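Local coordinates for high affinity transport system protein p37 (Mycoplasma hyorhinis, PDB 3EKI), which binds thiamine diphosphate as the extracytoplasmic, membrane-attached lipoprotein of a high-affinity transport system, at residues V50-L55 / V100-D105; E119-I124 / V347-V352; D169-I174 / L335-P340; R216-I221 / A305-G310. One frame throughout, in Å; residues are numbered along the deposited sequence.

The four contacts fall into two touching pairs on opposite sides of the chain's centre, as in the two-lobed binding proteins of transport systems. Interactions 1 and 2 have centres 15 Å apart and meet through packing, Thr101 CG2 on Leu120 CD1 at 3.9 Å; one calcium ion is bound at Asp121 in interaction 2. Interactions 3 and 4, centres 10 Å apart, share one sheet, where the backbone of Ile219 is hydrogen-bonded to the backbones of Leu335 and Ile336. Thiamine diphosphate is reached most directly from interaction 4, with the Glu308 side chain about 4 Å away. The side chains of Thr338 in interaction 3 and Ser51 in interaction 1 are about 9 and 10 Å from it.

Interaction 1: V50-L55 / V100-D105; sequences VSEAWL and VTPIQD
Val50 and Glu52 bury equal areas here, Val50 against Val100 and Glu52 against Pro102. The CG1 methyls of Val50 and Val100 meet at 3.9 Å, compact beta-branched side chains that suit adjoining strands. Glu52 works through its aliphatic part: with CG anti to the backbone N (chi1 -169°), Glu52 CG lies 3.8 Å from Pro102 CB. Its chain then runs on to Gln104, where Glu52 OE2 lies 3.6 Å from Gln104 CG, a contact with a carbon and not a polar bond. Pro102 can occupy its strand position because the bonds to Val50 use its neighbours: Val50 N donates to Thr101 O (3.0 Å), and Ile103 N donates to Val50 O (2.7 Å). This is parallel pairing, and since helix 64-85 connects the two strands along the chain it makes a beta-alpha-beta unit, in keeping with a binding-protein lobe; Ile69 of that helix touches both Leu55 and Val100. Beyond Ser51 the chain turns at once into the short helix 52-55. Glu52 N reaches Ile103 O at 3.1 Å from above the carbonyl plane, while Ser51, as N-cap, accepts a weak bond from Trp54 N. A water spans the junction, joining Ser51 OG, Ala53 N and Gln104 O. One turn along, the branched end of Leu55 extends the apolar patch, its CD2 4.0 Å from Pro102 CB.

Interaction 2: E119-I124 / V347-V352; sequences ELDFGI and VFRKSV. With CA (calcium ion), chain D.
Asp121 OD2 serves two cations at once, binding calcium at 2.7 Å and accepting from Arg349 NE, also at 2.7 Å. Arginine suits the place because its NE-H lies in the guanidinium plane and meets the anti lone pair of OD2 almost straight, at 166°; NH2 adds a weak bond to the same oxygen. Val352 CG2 sits over one guanidinium face, offset toward its rim, brought back by the type I turn that begins at Arg349. Asp121 OD1 is the closer calcium ligand at 2.3 Å, and two waters, Asp43, Ser45 and Pro118 complete the site. Beside it, strands 122-125 and 345-349 run antiparallel: Gly123 and Val347 form a hydrogen-bonded pair, whereas Phe122 and Phe348 form a non-hydrogen-bonded one. Their rings share a face of the sheet and make an edge-to-face stack, centroids 4.7 Å apart, planes at 53°, with Phe122 CD1 over the centre of the Phe348 ring. Asp116 also binds the guanidinium. Calcium and arginine together should favour a fully ionised Asp121 and offset the negative charge gathered there, so that the metal site is probably coupled to the strand pair through Asp121, and also through Asp43, which binds both the calcium and Arg349.

Interaction 3: D169-I174 / L335-P340; sequences DPLVKI and LIVTNP
A helix start is packed across a strand end here: Leu171, Val172 and Ile174, in the first turns of helix 170-184, rest on Ile336 and Val337 of strand 331-337, an outermost strand of its mixed sheet. The axes of the short segments run at 111° and approach to 6.0 Å. Leu171 carries most of the packing. Its CB touches Ile336 CG1 at 3.6 Å, a carbon placed there by lying anti to the backbone N of Ile336 (chi1 -167°). The two methyls of Leu171 spread over the chain beyond, CD2 3.9 Å from Val337 CG2 and CD1 3.6 Å from Asn339 OD1. Val172 CG2 meets the end of Ile336, CD1, at 3.6 Å. Ile174 crosses Val337 at about a right angle, CG2 against CG1. Leucine and beta-branched residues thus supply the apolar branches that a buried joint needs. Ile336 also belongs to a classic beta bulge, since it and Leu335 both face Ile219 of the neighbouring strand. Polar groups are held at the borders: Asp169 N-caps the helix, its OD1 accepting from Leu171 N at 2.8 Å, while OD2 takes backbone N-H groups of Val163, Asp164 and Gly165, and the Asn339 amide pairs with Tyr162 N and Ala401 O. Across the contact itself a single weak hydrogen bond runs from Val337 N to Leu171 O, 3.3 Å, and Val337 O is buried without any partner in the model. Cohesion therefore comes mostly from apolar packing, while the Asp169 carboxylate, gripped by several N-H groups at a helix start, would probably be stabilised as the anion.

Interaction 4: R216-I221 / A305-G310; sequences RGMIWI and AFSEEG
Met218 CG and Ser307 OG each stand between their own backbone N and carbonyl carbon (chi1 66° and 79°), and on one face of the sheet Met218 CG comes to 3.3 Å from Ser307 OG. The last torsion of Met218, bent at -70°, lays CE over the Trp220 ring, offset to its rim, while SD accepts a weak bond from Gly310 N. Trp220 lends its N-H: NE1 donates to Ser307 OG at 3.0 Å, close to the ring plane. Serine suits the place because its one hydroxyl can accept from Trp220 and donate to Glu308 O. Behind the side chains the antiparallel strands are joined by backbone bonds, among them Met218 N to Ser307 O (2.7 Å) and Trp220 N to Ala305 O (2.8 Å). On the other face Ile219 CG1 lies beside Phe306 CD1 at 4.1 Å. Past the strand, Glu309 N donates to Arg216 O, and a water joins Arg216 N to Glu309 OE1; the Arg216 guanidinium bonds to Lys160 O and forms a salt bridge with Asp155. Glu308, paired with Lys258, belongs to the thiamine diphosphate pocket. Strand 217-223 lies between 304-308 and 331-337, with helix 256-269 on the Ile219 and Phe306 face and helix 170-184 against Arg216 and Glu309.

Interaction 1: V50-L55 / V100-D105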
# COMPACT_ATOMS: atom_id res chain seq x y z
N VAL A 50 -11.32 -9.50 6.56
CA VAL A 50 -10.80 -8.17 6.89
C VAL A 50 -9.84 -8.31 8.07
O VAL A 50 -9.95 -9.23 8.87
CB VAL A 50 -11.86 -7.12 7.25
CG1 VAL A 50 -12.88 -6.96 6.14
CG2 VAL A 50 -12.53 -7.47 8.58
N SER A 51 -8.92 -7.35 8.13
CA SER A 51 -7.90 -7.42 9.16
C SER A 51 -8.51 -7.46 10.57
O SER A 51 -9.34 -6.62 10.89
CB SER A 51 -6.92 -6.24 9.10
OG SER A 51 -6.10 -6.31 10.27
N GLU A 52 -8.04 -8.41 11.35
CA GLU A 52 -8.39 -8.70 12.72
C GLU A 52 -8.09 -7.49 13.60
O GLU A 52 -8.96 -7.02 14.32
CB GLU A 52 -7.60 -9.91 13.19
CG GLU A 52 -8.03 -10.51 14.52
CD GLU A 52 -7.39 -11.88 14.71
OE1 GLU A 52 -6.31 -11.93 15.35
OE2 GLU A 52 -7.96 -12.88 14.21
N ALA A 53 -6.87 -7.00 13.51
CA ALA A 53 -6.47 -5.79 14.20
C ALA A 53 -7.40 -4.63 13.90
O ALA A 53 -7.78 -3.84 14.76
CB ALA A 53 -5.05 -5.40 13.78
N TRP A 54 -7.78 -4.51 12.63
CA TRP A 54 -8.62 -3.36 12.26
C TRP A 54 -10.01 -3.44 12.88
O TRP A 54 -10.54 -2.45 13.38
CB TRP A 54 -8.75 -3.26 10.74
CG TRP A 54 -9.54 -2.06 10.30
CD1 TRP A 54 -9.10 -0.78 10.13
CD2 TRP A 54 -10.93 -2.04 9.98
NE1 TRP A 54 -10.12 0.04 9.71
CE2 TRP A 54 -11.26 -0.72 9.61
CE3 TRP A 54 -11.92 -3.03 9.96
CZ2 TRP A 54 -12.55 -0.35 9.23
CZ3 TRP A 54 -13.20 -2.67 9.59
CH2 TRP A 54 -13.49 -1.35 9.23
N LEU A 55 -10.57 -4.64 12.81
CA LEU A 55 -11.95 -4.93 13.20
C LEU A 55 -12.13 -4.74 14.70
O LEU A 55 -13.10 -4.16 15.19
CB LEU A 55 -12.28 -6.35 12.78
CG LEU A 55 -13.71 -6.81 12.53
CD1 LEU A 55 -14.42 -5.98 11.46
CD2 LEU A 55 -13.68 -8.28 12.11
N VAL A 100 -18.37 -10.36 7.28
CA VAL A 100 -16.92 -10.30 7.37
C VAL A 100 -16.47 -11.30 8.43
O VAL A 100 -17.22 -11.71 9.32
CB VAL A 100 -16.32 -8.92 7.69
CG1 VAL A 100 -16.62 -7.92 6.59
CG2 VAL A 100 -16.84 -8.39 9.03
N THR A 101 -15.20 -11.67 8.28
CA THR A 101 -14.53 -12.53 9.24
C THR A 101 -13.14 -11.93 9.49
O THR A 101 -12.54 -11.42 8.53
CB THR A 101 -14.54 -13.98 8.74
OG1 THR A 101 -14.20 -14.86 9.81
CG2 THR A 101 -13.51 -14.21 7.63
N PRO A 102 -12.64 -11.89 10.72
CA PRO A 102 -11.29 -11.36 10.97
C PRO A 102 -10.21 -12.27 10.41
O PRO A 102 -10.30 -13.48 10.56
CB PRO A 102 -11.16 -11.33 12.50
CG PRO A 102 -12.12 -12.37 12.97
CD PRO A 102 -13.27 -12.29 11.99
N ILE A 103 -9.21 -11.66 9.80
CA ILE A 103 -8.06 -12.39 9.29
C ILE A 103 -6.75 -11.82 9.85
O ILE A 103 -6.51 -10.61 9.82
CB ILE A 103 -8.00 -12.36 7.75
CG1 ILE A 103 -9.28 -12.88 7.09
CG2 ILE A 103 -6.77 -13.12 7.27
CD1 ILE A 103 -9.55 -14.34 7.41
N GLN A 104 -5.94 -12.74 10.36
CA GLN A 104 -4.74 -12.36 11.12
C GLN A 104 -3.74 -11.61 10.25
O GLN A 104 -3.18 -10.59 10.67
CB GLN A 104 -4.16 -13.62 11.76
CG GLN A 104 -5.17 -14.46 12.54
CD GLN A 104 -5.94 -15.51 11.78
OE1 GLN A 104 -7.10 -15.32 11.37
NE2 GLN A 104 -5.34 -16.68 11.58
N ASP A 105 -3.48 -12.09 9.04
CA ASP A 105 -2.53 -11.44 8.14
C ASP A 105 -2.69 -11.98 6.73
O ASP A 105 -3.50 -12.89 6.47
CB ASP A 105 -1.08 -11.61 8.59
CG ASP A 105 -0.59 -13.02 8.70
OD1 ASP A 105 0.17 -13.30 9.65
OD2 ASP A 105 -0.93 -13.89 7.88
O HOH W 1 -4.73 -8.34 11.90

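Interaction 2: E119-I124 / V347-V352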
# COMPACT_ATOMS: atom_id res chain seq x y z
N GLU A 119 -16.63 -20.67 3.83
CA GLU A 119 -16.61 -19.80 4.99
C GLU A 119 -15.80 -18.52 4.73
O GLU A 119 -15.97 -17.57 5.50
CB GLU A 119 -16.04 -20.49 6.23
CG GLU A 119 -14.54 -20.40 6.41
CD GLU A 119 -13.98 -21.63 7.09
OE1 GLU A 119 -14.66 -22.17 8.00
OE2 GLU A 119 -12.85 -22.04 6.72
N LEU A 120 -14.98 -18.50 3.69
CA LEU A 120 -14.20 -17.31 3.33
C LEU A 120 -14.13 -17.22 1.81
O LEU A 120 -13.50 -18.03 1.13
CB LEU A 120 -12.79 -17.33 3.92
CG LEU A 120 -11.89 -16.17 3.46
CD1 LEU A 120 -12.43 -14.85 3.98
CD2 LEU A 120 -10.47 -16.43 3.93
N ASP A 121 -14.82 -16.22 1.27
CA ASP A 121 -15.03 -16.13 -0.17
C ASP A 121 -14.17 -15.09 -0.89
O ASP A 121 -13.94 -15.22 -2.10
CB ASP A 121 -16.51 -15.81 -0.41
CG ASP A 121 -17.45 -16.78 0.26
OD1 ASP A 121 -18.13 -16.43 1.25
OD2 ASP A 121 -17.45 -17.97 -0.14
N PHE A 122 -13.75 -14.04 -0.19
CA PHE A 122 -13.08 -12.94 -0.87
C PHE A 122 -12.25 -12.15 0.12
O PHE A 122 -12.55 -12.05 1.30
CB PHE A 122 -14.12 -12.04 -1.51
CG PHE A 122 -13.72 -10.74 -2.15
CD1 PHE A 122 -13.42 -10.69 -3.49
CD2 PHE A 122 -13.67 -9.58 -1.39
CE1 PHE A 122 -13.05 -9.49 -4.08
CE2 PHE A 122 -13.29 -8.38 -1.96
CZ PHE A 122 -13.01 -8.37 -3.31
N GLY A 123 -11.20 -11.54 -0.42
CA GLY A 123 -10.52 -10.51 0.37
C GLY A 123 -9.66 -9.64 -0.51
O GLY A 123 -9.52 -9.88 -1.71
N ILE A 124 -9.09 -8.56 0.04
CA ILE A 124 -8.29 -7.61 -0.73
C ILE A 124 -6.85 -7.62 -0.21
O ILE A 124 -6.69 -7.52 1.01
CB ILE A 124 -8.92 -6.22 -0.67
CG1 ILE A 124 -10.36 -6.23 -1.19
CG2 ILE A 124 -8.05 -5.23 -1.40
CD1 ILE A 124 -11.15 -4.95 -0.97
N VAL A 347 -9.51 -10.59 -4.50
CA VAL A 347 -9.34 -11.95 -4.97
C VAL A 347 -10.38 -12.86 -4.36
O VAL A 347 -10.70 -12.78 -3.18
CB VAL A 347 -7.89 -12.38 -4.67
CG1 VAL A 347 -7.57 -12.32 -3.18
CG2 VAL A 347 -7.68 -13.77 -5.23
N PHE A 348 -10.94 -13.74 -5.20
CA PHE A 348 -11.93 -14.72 -4.82
C PHE A 348 -11.39 -16.13 -4.66
O PHE A 348 -10.45 -16.46 -5.38
CB PHE A 348 -13.04 -14.85 -5.89
CG PHE A 348 -14.01 -13.70 -5.90
CD1 PHE A 348 -15.05 -13.66 -5.00
CD2 PHE A 348 -13.86 -12.69 -6.84
CE1 PHE A 348 -15.95 -12.61 -5.03
CE2 PHE A 348 -14.73 -11.61 -6.85
CZ PHE A 348 -15.75 -11.59 -5.93
N ARG A 349 -11.97 -16.90 -3.77
CA ARG A 349 -11.80 -18.36 -3.86
C ARG A 349 -12.36 -18.79 -5.22
O ARG A 349 -13.26 -18.19 -5.81
CB ARG A 349 -12.39 -19.11 -2.69
CG ARG A 349 -13.90 -19.00 -2.58
CD ARG A 349 -14.51 -19.85 -1.48
NE ARG A 349 -15.97 -19.77 -1.51
CZ ARG A 349 -16.82 -20.52 -2.18
NH1 ARG A 349 -16.38 -21.50 -2.96
NH2 ARG A 349 -18.12 -20.29 -2.09
N LYS A 350 -11.77 -19.85 -5.78
CA LYS A 350 -11.94 -20.19 -7.17
C LYS A 350 -13.37 -20.58 -7.53
O LYS A 350 -13.80 -20.29 -8.65
CB LYS A 350 -11.00 -21.35 -7.54
CG LYS A 350 -10.56 -21.36 -9.00
CD LYS A 350 -9.75 -22.64 -9.23
CE LYS A 350 -8.79 -22.51 -10.39
NZ LYS A 350 -7.51 -23.20 -10.09
N SER A 351 -14.05 -21.23 -6.60
CA SER A 351 -15.37 -21.78 -6.94
C SER A 351 -16.53 -20.84 -6.74
O SER A 351 -17.69 -21.24 -6.92
CB SER A 351 -15.61 -23.10 -6.17
OG SER A 351 -14.66 -24.07 -6.61
N VAL A 352 -16.34 -19.56 -6.40
CA VAL A 352 -17.48 -18.65 -6.40
C VAL A 352 -17.96 -18.45 -7.82
O VAL A 352 -17.16 -18.20 -8.74
CB VAL A 352 -17.12 -17.27 -5.80
CG1 VAL A 352 -18.26 -16.31 -6.06
CG2 VAL A 352 -16.78 -17.41 -4.34
CA CA D . -19.58 -18.16 1.54
O HOH W 2 -20.19 -17.08 3.85
O HOH W 3 -21.30 -19.78 2.45

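Interaction 3: D169-I174 / L335-P340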
# COMPACT_ATOMS: atom_id res chain seq x y z
N ASP A 169 16.40 12.91 -12.50
CA ASP A 169 15.69 11.62 -12.47
C ASP A 169 14.25 11.88 -12.04
O ASP A 169 14.06 12.60 -11.07
CB ASP A 169 16.45 10.70 -11.52
CG ASP A 169 15.92 9.28 -11.50
OD1 ASP A 169 14.75 9.15 -11.07
OD2 ASP A 169 16.63 8.33 -11.89
N PRO A 170 13.27 11.31 -12.73
CA PRO A 170 11.87 11.56 -12.36
C PRO A 170 11.55 11.15 -10.93
O PRO A 170 10.71 11.79 -10.30
CB PRO A 170 11.07 10.69 -13.34
CG PRO A 170 12.04 9.77 -13.97
CD PRO A 170 13.40 10.39 -13.87
N LEU A 171 12.19 10.12 -10.42
CA LEU A 171 11.91 9.65 -9.05
C LEU A 171 12.53 10.59 -8.02
O LEU A 171 12.06 10.74 -6.89
CB LEU A 171 12.42 8.22 -8.88
CG LEU A 171 11.85 7.18 -9.87
CD1 LEU A 171 12.26 5.79 -9.42
CD2 LEU A 171 10.34 7.34 -10.00
N VAL A 172 13.63 11.23 -8.41
CA VAL A 172 14.27 12.22 -7.56
C VAL A 172 13.45 13.50 -7.56
O VAL A 172 13.31 14.15 -6.51
CB VAL A 172 15.72 12.49 -7.99
CG1 VAL A 172 16.31 13.63 -7.18
CG2 VAL A 172 16.53 11.22 -7.81
N LYS A 173 12.88 13.86 -8.70
CA LYS A 173 12.01 15.03 -8.78
C LYS A 173 10.80 14.86 -7.88
O LYS A 173 10.37 15.80 -7.19
CB LYS A 173 11.61 15.27 -10.24
CG LYS A 173 12.81 15.68 -11.11
CD LYS A 173 12.30 16.05 -12.49
CE LYS A 173 12.83 15.11 -13.55
NZ LYS A 173 11.93 15.03 -14.73
N ILE A 174 10.20 13.67 -7.84
CA ILE A 174 9.08 13.50 -6.90
C ILE A 174 9.52 13.66 -5.45
O ILE A 174 8.86 14.25 -4.59
CB ILE A 174 8.40 12.12 -7.11
CG1 ILE A 174 7.71 12.01 -8.47
CG2 ILE A 174 7.44 11.86 -5.98
CD1 ILE A 174 7.44 10.60 -8.96
N LEU A 335 14.91 11.02 -0.22
CA LEU A 335 15.99 10.92 -1.19
C LEU A 335 15.52 10.60 -2.59
O LEU A 335 15.87 11.24 -3.58
CB LEU A 335 16.98 9.87 -0.68
CG LEU A 335 18.12 9.52 -1.65
CD1 LEU A 335 19.11 10.65 -1.74
CD2 LEU A 335 18.74 8.21 -1.18
N ILE A 336 14.66 9.57 -2.71
CA ILE A 336 14.16 9.13 -3.99
C ILE A 336 12.92 8.25 -3.73
O ILE A 336 12.86 7.66 -2.65
CB ILE A 336 15.21 8.36 -4.79
CG1 ILE A 336 14.88 8.13 -6.26
CG2 ILE A 336 15.56 7.05 -4.11
CD1 ILE A 336 16.04 7.69 -7.12
N VAL A 337 12.00 8.24 -4.67
CA VAL A 337 10.90 7.27 -4.56
C VAL A 337 11.21 6.06 -5.42
O VAL A 337 12.28 5.96 -6.05
CB VAL A 337 9.53 7.85 -4.91
CG1 VAL A 337 9.27 9.02 -3.93
CG2 VAL A 337 9.39 8.29 -6.34
N THR A 338 10.31 5.09 -5.50
CA THR A 338 10.56 3.90 -6.30
C THR A 338 9.70 3.87 -7.55
O THR A 338 8.93 4.78 -7.83
CB THR A 338 10.29 2.61 -5.51
OG1 THR A 338 8.86 2.43 -5.34
CG2 THR A 338 10.90 2.63 -4.11
N ASN A 339 9.84 2.80 -8.32
CA ASN A 339 8.99 2.48 -9.45
C ASN A 339 7.61 2.10 -8.89
O ASN A 339 7.51 1.74 -7.73
CB ASN A 339 9.58 1.36 -10.29
CG ASN A 339 10.92 1.67 -10.93
OD1 ASN A 339 11.20 2.82 -11.25
ND2 ASN A 339 11.72 0.63 -11.10
N PRO A 340 6.60 2.25 -9.73
CA PRO A 340 5.22 2.04 -9.26
C PRO A 340 4.66 0.64 -9.48
O PRO A 340 4.99 -0.01 -10.47
CB PRO A 340 4.50 3.02 -10.18
CG PRO A 340 5.22 2.89 -11.48
CD PRO A 340 6.67 2.68 -11.13

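Interaction 4: R216-I221 / A305-G310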
# COMPACT_ATOMS: atom_id res chain seq x y z
N ARG A 216 3.91 3.72 -4.68
CA ARG A 216 5.36 3.54 -4.67
C ARG A 216 5.89 3.40 -3.25
O ARG A 216 5.21 3.70 -2.26
CB ARG A 216 6.07 4.76 -5.28
CG ARG A 216 5.60 5.16 -6.66
CD ARG A 216 6.35 6.44 -7.07
NE ARG A 216 5.70 6.99 -8.23
CZ ARG A 216 5.96 6.76 -9.50
NH1 ARG A 216 6.93 5.92 -9.84
NH2 ARG A 216 5.23 7.40 -10.42
N GLY A 217 7.14 2.97 -3.10
CA GLY A 217 7.90 3.12 -1.90
C GLY A 217 8.75 4.40 -2.00
O GLY A 217 8.69 5.12 -2.99
N MET A 218 9.49 4.62 -0.91
CA MET A 218 10.39 5.78 -0.91
C MET A 218 11.54 5.50 0.02
O MET A 218 11.44 4.68 0.93
CB MET A 218 9.66 7.03 -0.50
CG MET A 218 9.17 7.07 0.93
SD MET A 218 8.31 8.59 1.32
CE MET A 218 9.65 9.76 1.32
N ILE A 219 12.65 6.19 -0.21
CA ILE A 219 13.81 6.11 0.65
C ILE A 219 14.01 7.47 1.34
O ILE A 219 14.12 8.44 0.61
CB ILE A 219 15.08 5.73 -0.12
CG1 ILE A 219 14.94 4.38 -0.84
CG2 ILE A 219 16.31 5.75 0.77
CD1 ILE A 219 16.07 3.94 -1.72
N TRP A 220 14.05 7.43 2.65
CA TRP A 220 14.33 8.55 3.52
C TRP A 220 15.79 8.53 3.95
O TRP A 220 16.39 7.48 4.11
CB TRP A 220 13.51 8.48 4.79
CG TRP A 220 12.04 8.55 4.69
CD1 TRP A 220 11.17 7.50 4.56
CD2 TRP A 220 11.22 9.73 4.70
NE1 TRP A 220 9.88 7.95 4.50
CE2 TRP A 220 9.88 9.32 4.58
CE3 TRP A 220 11.50 11.10 4.80
CZ2 TRP A 220 8.81 10.20 4.56
CZ3 TRP A 220 10.42 11.97 4.78
CH2 TRP A 220 9.10 11.53 4.66
N ILE A 221 16.32 9.74 4.20
CA ILE A 221 17.59 9.95 4.86
C ILE A 221 17.42 10.94 6.00
O ILE A 221 16.51 11.76 5.97
CB ILE A 221 18.67 10.40 3.86
CG1 ILE A 221 18.38 11.72 3.17
CG2 ILE A 221 18.88 9.26 2.83
CD1 ILE A 221 19.55 12.24 2.34
N ALA A 305 15.90 5.02 5.63
CA ALA A 305 14.74 4.19 5.92
C ALA A 305 13.84 4.02 4.70
O ALA A 305 13.72 4.91 3.86
CB ALA A 305 13.91 4.73 7.07
N PHE A 306 13.21 2.84 4.63
CA PHE A 306 12.24 2.57 3.58
C PHE A 306 10.82 2.77 4.09
O PHE A 306 10.57 2.39 5.24
CB PHE A 306 12.38 1.14 3.10
CG PHE A 306 13.73 0.71 2.57
CD1 PHE A 306 14.67 1.66 2.18
CD2 PHE A 306 14.03 -0.64 2.45
CE1 PHE A 306 15.90 1.23 1.69
CE2 PHE A 306 15.26 -1.04 1.99
CZ PHE A 306 16.19 -0.10 1.58
N SER A 307 9.96 3.31 3.23
CA SER A 307 8.54 3.34 3.59
C SER A 307 7.69 3.44 2.35
O SER A 307 8.16 3.64 1.23
CB SER A 307 8.21 4.52 4.51
OG SER A 307 8.12 5.70 3.74
N GLU A 308 6.37 3.30 2.56
CA GLU A 308 5.44 3.67 1.53
C GLU A 308 5.62 5.14 1.17
O GLU A 308 5.82 5.95 2.07
CB GLU A 308 4.00 3.47 2.04
CG GLU A 308 3.68 2.12 2.65
CD GLU A 308 3.90 2.06 4.14
OE1 GLU A 308 3.22 1.21 4.78
OE2 GLU A 308 4.74 2.82 4.68
N GLU A 309 5.53 5.46 -0.10
CA GLU A 309 5.51 6.86 -0.51
C GLU A 309 4.41 7.58 0.26
O GLU A 309 3.26 7.17 0.31
CB GLU A 309 5.32 7.00 -2.00
CG GLU A 309 5.23 8.45 -2.44
CD GLU A 309 4.91 8.64 -3.90
OE1 GLU A 309 3.83 8.19 -4.37
OE2 GLU A 309 5.75 9.26 -4.58
N GLY A 310 4.77 8.71 0.87
CA GLY A 310 3.80 9.57 1.52
C GLY A 310 3.10 9.00 2.73
O GLY A 310 1.99 9.45 3.02
O HOH W 4 2.24 6.09 -3.67